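Local structure of glycine cleavage system H protein (Mycobacterium tuberculosis, 3HGB) at residues T71-T74 / A75-F79. The protein probably carries, on a covalently attached lipoyl group, the methylamine group of glycine from the P protein to the T protein of the glycine cleavage system. Residues are numbered along the deposited sequence; the frame is centred on the assembly and turned at random.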
loop_
_atom_site.group_PDB
_atom_site.type_symbol
_atom_site.label_atom_id
_atom_site.label_comp_id
_atom_site.label_asym_id
_atom_site.label_seq_id
_atom_site.Cartn_x
_atom_site.Cartn_y
_atom_site.Cartn_z
ATOM N N THR A 71 11.480 0.785 10.117
ATOM C CA THR A 71 11.817 1.901 9.230
ATOM C C THR A 71 10.838 3.047 9.448
ATOM O O THR A 71 9.627 2.886 9.268
ATOM C CB THR A 71 11.788 1.459 7.750
ATOM O OG1 THR A 71 12.808 0.485 7.531
ATOM C CG2 THR A 71 12.023 2.637 6.807
ATOM N N ALA A 72 11.359 4.200 9.865
ATOM C CA ALA A 72 10.535 5.401 9.939
ATOM C C ALA A 72 10.336 5.940 8.525
ATOM O O ALA A 72 11.298 6.092 7.764
ATOM C CB ALA A 72 11.185 6.442 10.839
ATOM N N VAL A 73 9.084 6.203 8.162
ATOM C CA VAL A 73 8.766 6.708 6.833
ATOM C C VAL A 73 7.961 7.989 6.943
ATOM O O VAL A 73 7.229 8.180 7.905
ATOM C CB VAL A 73 7.983 5.680 5.959
ATOM C CG1 VAL A 73 8.861 4.473 5.623
ATOM C CG2 VAL A 73 6.662 5.244 6.620
ATOM N N THR A 74 8.142 8.870 5.969
ATOM C CA THR A 74 7.335 10.071 5.856
ATOM C C THR A 74 6.392 9.886 4.672
ATOM O O THR A 74 6.695 9.156 3.731
ATOM C CB THR A 74 8.199 11.340 5.669
ATOM O OG1 THR A 74 9.058 11.176 4.537
ATOM C CG2 THR A 74 9.064 11.586 6.901
ATOM N N ALA A 75 5.240 10.540 4.742
ATOM C CA ALA A 75 4.239 10.482 3.688
ATOM C C ALA A 75 4.864 10.775 2.324
ATOM O O ALA A 75 5.548 11.784 2.144
ATOM C CB ALA A 75 3.141 11.463 3.991
ATOM N N GLY A 76 4.647 9.868 1.377
ATOM C CA GLY A 76 5.192 10.005 0.031
ATOM C C GLY A 76 6.615 9.513 -0.157
ATOM O O GLY A 76 7.115 9.485 -1.273
ATOM N N GLU A 77 7.288 9.143 0.928
ATOM C CA GLU A 77 8.655 8.633 0.821
ATOM C C GLU A 77 8.624 7.278 0.124
ATOM O O GLU A 77 7.727 6.474 0.376
ATOM C CB GLU A 77 9.295 8.495 2.204
ATOM C CG GLU A 77 10.731 7.975 2.177
ATOM C CD GLU A 77 11.376 7.948 3.548
ATOM O OE1 GLU A 77 10.700 8.286 4.544
ATOM O OE2 GLU A 77 12.568 7.581 3.629
ATOM N N THR A 78 9.596 7.034 -0.757
ATOM C CA THR A 78 9.768 5.709 -1.351
ATOM C C THR A 78 10.255 4.758 -0.262
ATOM O O THR A 78 11.273 5.020 0.392
ATOM C CB THR A 78 10.770 5.744 -2.518
ATOM O OG1 THR A 78 10.346 6.722 -3.470
ATOM C CG2 THR A 78 10.866 4.378 -3.207
ATOM N N PHE A 79 9.513 3.677 -0.038
ATOM C CA PHE A 79 9.821 2.668 0.977
ATOM C C PHE A 79 10.128 1.306 0.353
ATOM O O PHE A 79 10.494 0.369 1.044
ATOM C CB PHE A 79 8.668 2.536 2.000
ATOM C CG PHE A 79 7.404 1.866 1.465
ATOM C CD1 PHE A 79 7.408 0.550 1.020
ATOM C CD2 PHE A 79 6.197 2.544 1.467
ATOM C CE1 PHE A 79 6.248 -0.057 0.555
ATOM C CE2 PHE A 79 5.031 1.938 1.004
ATOM C CZ PHE A 79 5.059 0.639 0.548
HETATM O O HOH W 1 11.903 9.052 6.881
HETATM O O HOH W 2 12.786 5.590 5.423
HETATM O O HOH W 3 11.587 11.601 4.268
HETATM O O HOH W 4 8.068 12.476 2.261
#
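Glu77 folds its carboxylate back onto Thr74, three residues earlier, and holds the Thr74 backbone twice. Its own N donates to Thr74 O at 2.9 Å, while its carboxylate OE1 takes the hydrogen of Thr74 N at 3.0 Å, the donor arriving nearly in line with the C-O bond. The carboxylate gets there because CG stands anti to Glu77 N (chi1 -180°) and the chain stays extended beyond it. The backbone bond closes a type II beta turn from Thr74 to Glu77, with Gly76 at its third position (phi 84°); the turn links strand 72-73 of one sheet to strand 78-84 of the other in the lipoyl-binding domain. Thr74 OG1 lies 3.3 Å from Glu77 OE1, at best a weak bond, and is also hydrogen-bonded to two waters, at 2.6 and 2.8 Å; the second donates to Ala75 O as well. Two further waters join Ala72 O to the carboxylate: one reaches OE1 of Glu77 at 2.7 Å, the other OE2 at the same distance. Ala75 N is taken up by Ser96 OG. On the buried side, Val73 CG1 rests against Phe79 CB at 4.1 Å, and both side chains also touch Ala93.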